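Local coordinates for protein alkane monooxygenase (Geobacillus thermodenitrificans, PDB 3B9O) that is a monooxygenase of the luciferase-like family, built as a TIM barrel, with flavin mononucleotide bound in its pocket, at residues Val65-Ser69 / Arg70-Val74; Thr40-Ala43 / Gln44-Lys48. All blocks are in the same frame, centred on the assembly; numbering follows the deposited sequence.

Interaction 1 (Val65-Ser69 / Arg70-Val74); sequences VYRQS and RDTAV
Ser69 OG accepts the backbone N-H of Asp71, Asp71 N lying 3.0 Å from Ser69 OG, a fairly straight bond (162° at the hydrogen) that caps the turn leading into the short helix ending at 75. The hydroxyl reaches that N-H because OG stands anti to its own backbone N (chi1 174°), on the carbonyl side, where the chain runs on into the turn. Ser69 OG also stands over the flat face of the Asp71 carboxylate, almost directly above Asp71 CG (3.1 Å), which is why neither carboxylate oxygen is well placed to bond with it. A water knits the backbone across the turn: it donates to Ser69 O at 2.7 Å and accepts from Thr72 N at 3.0 Å, joining a carbonyl and an amide that stand too far apart to bond directly.

The Tyr66 ring and the Thr72 side chain meet at a slant, Thr72 OG1 lying 3.9 Å from Tyr66 CE2. Arg67 covers one face of that ring, its CG 3.6 Å above the plane and over the centre. The arginine chain runs on extended to CD, which passes 4.1 Å from Thr72 OG1, and bends only beyond it, at chi3 (57°); the two side chains cross at about a right angle.

The turn follows strand 53-57 of the barrel and packs on helix 305-316, where Tyr66 OH is hydrogen-bonded to Glu306 and its ring touches Leu309. Thr72 rests on Glu306 and Ala310 of that helix, while Asp319, just beyond it, receives the backbone N-H of Arg67.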
# COMPACT_ATOMS: atom_id res chain seq x y z
N VAL A 65 -8.80 15.69 13.81
CA VAL A 65 -10.23 15.46 14.07
C VAL A 65 -10.42 15.31 15.58
O VAL A 65 -11.25 16.00 16.18
CB VAL A 65 -10.82 14.27 13.27
CG1 VAL A 65 -12.20 13.88 13.81
CG2 VAL A 65 -10.89 14.62 11.77
N TYR A 66 -9.64 14.41 16.18
CA TYR A 66 -9.72 14.18 17.61
C TYR A 66 -9.35 15.46 18.39
O TYR A 66 -8.30 16.09 18.14
CB TYR A 66 -8.88 12.98 18.00
CG TYR A 66 -8.76 12.72 19.49
CD1 TYR A 66 -9.86 12.29 20.24
CD2 TYR A 66 -7.55 12.90 20.14
CE1 TYR A 66 -9.74 12.05 21.61
CE2 TYR A 66 -7.42 12.67 21.50
CZ TYR A 66 -8.52 12.25 22.23
OH TYR A 66 -8.38 11.99 23.57
N ARG A 67 -10.24 15.85 19.32
CA ARG A 67 -10.20 17.12 20.05
C ARG A 67 -10.13 18.36 19.17
O ARG A 67 -9.64 19.41 19.60
CB ARG A 67 -9.11 17.11 21.12
CG ARG A 67 -9.18 15.86 22.02
CD ARG A 67 -8.08 15.78 23.02
NE ARG A 67 -8.06 16.96 23.87
CZ ARG A 67 -8.38 16.98 25.17
NH1 ARG A 67 -8.75 15.86 25.82
NH2 ARG A 67 -8.32 18.13 25.82
N GLN A 68 -10.61 18.24 17.94
CA GLN A 68 -10.72 19.36 17.01
C GLN A 68 -9.40 20.08 16.66
O GLN A 68 -9.39 21.22 16.17
CB GLN A 68 -11.81 20.33 17.54
CG GLN A 68 -13.20 19.67 17.63
CD GLN A 68 -13.59 19.01 16.31
OE1 GLN A 68 -13.87 17.80 16.25
NE2 GLN A 68 -13.57 19.80 15.23
N SER A 69 -8.29 19.41 16.90
CA SER A 69 -6.99 20.02 16.75
C SER A 69 -5.99 18.96 16.30
O SER A 69 -6.11 17.79 16.67
CB SER A 69 -6.56 20.59 18.10
OG SER A 69 -5.25 21.07 18.06
N ARG A 70 -4.99 19.40 15.54
CA ARG A 70 -3.84 18.58 15.20
C ARG A 70 -2.93 18.34 16.39
O ARG A 70 -2.02 17.54 16.30
CB ARG A 70 -3.03 19.26 14.10
CG ARG A 70 -2.40 20.59 14.58
CD ARG A 70 -1.57 21.27 13.49
NE ARG A 70 -0.95 22.49 14.04
CZ ARG A 70 -1.53 23.69 13.98
NH1 ARG A 70 -2.70 23.82 13.35
NH2 ARG A 70 -0.92 24.74 14.53
N ASP A 71 -3.14 19.05 17.51
CA ASP A 71 -2.14 19.03 18.60
C ASP A 71 -1.78 17.65 19.15
O ASP A 71 -0.63 17.41 19.47
CB ASP A 71 -2.47 20.01 19.76
CG ASP A 71 -2.41 21.50 19.32
OD1 ASP A 71 -1.99 21.83 18.19
OD2 ASP A 71 -2.81 22.35 20.13
N THR A 72 -2.76 16.76 19.30
CA THR A 72 -2.45 15.39 19.73
C THR A 72 -1.58 14.65 18.70
O THR A 72 -0.58 14.03 19.05
CB THR A 72 -3.73 14.56 20.01
OG1 THR A 72 -4.48 15.21 21.04
CG2 THR A 72 -3.37 13.17 20.47
N ALA A 73 -1.97 14.74 17.42
CA ALA A 73 -1.17 14.14 16.34
C ALA A 73 0.26 14.68 16.37
O ALA A 73 1.22 13.92 16.25
CB ALA A 73 -1.82 14.41 15.00
N VAL A 74 0.40 16.00 16.55
CA VAL A 74 1.71 16.65 16.61
C VAL A 74 2.52 16.10 17.81
O VAL A 74 3.66 15.64 17.65
CB VAL A 74 1.62 18.22 16.59
CG1 VAL A 74 2.97 18.83 16.89
CG2 VAL A 74 1.11 18.75 15.20
O HOH W 1 -5.76 17.19 19.33

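Interaction 2 (Thr40-Ala43 / Gln44-Lys48); sequences TELA and QLLEK
Leu42 and Leu46 pack one turn apart on helix 36-48, an outer alpha-helix of the TIM barrel that follows strand 6-12. Their side chains meet at a slant: Leu42 CD1 lies 3.8 Å from Leu46 CG and reaches both methyls beyond it. Different first torsions bring them together, Leu42 with CG anti to the backbone N (chi1 -180°) and Leu46 with CG beside it (chi1 -63°). Leu45 CD2 is a looser neighbour, 4.5 Å from Leu42 CD1.

The backbone sets this spacing through successive i to i+4 bonds, among them Leu45 N to Glu41 O at 2.8 Å and Glu47 N to Ala43 O at 3.0 Å.

Further out, Leu42 and Leu46 reach Glu11 and Ala9 of strand 6-12, while Leu42 and Leu45 share Phe386 of helix 384-399. Ala43 sits against Met92 of helix 89-94. At the polar margin, Glu41 is salt-bridged to Arg32, and the Glu47 carboxylate takes the backbone N-H groups of Lys97, His98 and Leu99, tying the helix to the loop before strand 100-106. Between the two leucines, Leu46 N meets Leu42 O at 2.8 Å, with a C=O...N angle of 164°.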
# COMPACT_ATOMS: atom_id res chain seq x y z
N THR A 40 17.80 2.73 2.89
CA THR A 40 18.63 1.78 2.13
C THR A 40 18.92 0.51 2.96
O THR A 40 18.85 -0.61 2.44
CB THR A 40 19.96 2.42 1.62
OG1 THR A 40 20.73 2.94 2.73
CG2 THR A 40 19.65 3.53 0.61
N GLU A 41 19.24 0.68 4.24
CA GLU A 41 19.47 -0.48 5.13
C GLU A 41 18.18 -1.32 5.23
O GLU A 41 18.23 -2.55 5.15
CB GLU A 41 19.86 0.01 6.51
CG GLU A 41 21.35 0.48 6.63
CD GLU A 41 21.57 1.39 7.85
OE1 GLU A 41 20.76 1.37 8.80
OE2 GLU A 41 22.57 2.16 7.83
N LEU A 42 17.04 -0.67 5.42
CA LEU A 42 15.74 -1.38 5.35
C LEU A 42 15.55 -2.23 4.06
O LEU A 42 15.23 -3.44 4.12
CB LEU A 42 14.56 -0.42 5.58
CG LEU A 42 13.15 -1.01 5.54
CD1 LEU A 42 12.98 -2.21 6.56
CD2 LEU A 42 12.04 0.07 5.75
N ALA A 43 15.74 -1.57 2.92
CA ALA A 43 15.58 -2.22 1.62
C ALA A 43 16.49 -3.44 1.55
O ALA A 43 16.06 -4.53 1.14
CB ALA A 43 15.90 -1.22 0.47
N GLN A 44 17.73 -3.28 2.01
CA GLN A 44 18.70 -4.36 2.01
C GLN A 44 18.26 -5.52 2.92
O GLN A 44 18.37 -6.70 2.54
CB GLN A 44 20.10 -3.87 2.40
CG GLN A 44 20.81 -3.07 1.27
CD GLN A 44 22.07 -2.37 1.80
OE1 GLN A 44 22.05 -1.62 2.80
NE2 GLN A 44 23.17 -2.66 1.16
N LEU A 45 17.82 -5.17 4.13
CA LEU A 45 17.24 -6.16 5.08
C LEU A 45 16.07 -6.93 4.41
O LEU A 45 16.02 -8.18 4.45
CB LEU A 45 16.78 -5.47 6.38
CG LEU A 45 15.92 -6.37 7.29
CD1 LEU A 45 16.76 -7.51 7.87
CD2 LEU A 45 15.32 -5.52 8.41
N LEU A 46 15.14 -6.22 3.78
CA LEU A 46 13.93 -6.86 3.25
C LEU A 46 14.28 -7.81 2.10
O LEU A 46 13.65 -8.86 1.94
CB LEU A 46 12.90 -5.79 2.78
CG LEU A 46 12.39 -4.93 3.95
CD1 LEU A 46 11.37 -3.92 3.46
CD2 LEU A 46 11.81 -5.77 5.10
N GLU A 47 15.25 -7.41 1.28
CA GLU A 47 15.69 -8.26 0.18
C GLU A 47 16.40 -9.50 0.72
O GLU A 47 16.17 -10.58 0.21
CB GLU A 47 16.58 -7.48 -0.79
CG GLU A 47 17.05 -8.33 -1.95
CD GLU A 47 17.26 -7.52 -3.20
OE1 GLU A 47 18.43 -7.23 -3.56
OE2 GLU A 47 16.26 -7.15 -3.81
N LYS A 48 17.23 -9.35 1.76
CA LYS A 48 17.78 -10.50 2.48
C LYS A 48 16.65 -11.47 2.95
O LYS A 48 16.78 -12.69 2.79
CB LYS A 48 18.72 -10.05 3.63
CG LYS A 48 18.95 -11.11 4.70
CD LYS A 48 19.74 -10.55 5.94
CE LYS A 48 19.15 -11.08 7.29
NZ LYS A 48 20.11 -10.93 8.49

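Interactions 1 and 2 belong to the same TIM barrel but do not touch: their centres are 34 Å apart and their nearest atoms about 20 Å. Strand 53-57 lies between them along the chain, following the helix of interaction 2 and leading into the loop of interaction 1. The 40-48 segment packs against the barrel wall, its centre 18 Å from that of the chain, whereas the 65-74 turn lies further out, at 25 Å, beside helix 305-316. The flavin mononucleotide pocket draws 15 residues from between 57 and 245. Segment 40-48 precedes that span and 65-74 lies inside it, which does not by itself put the turn at the flavin.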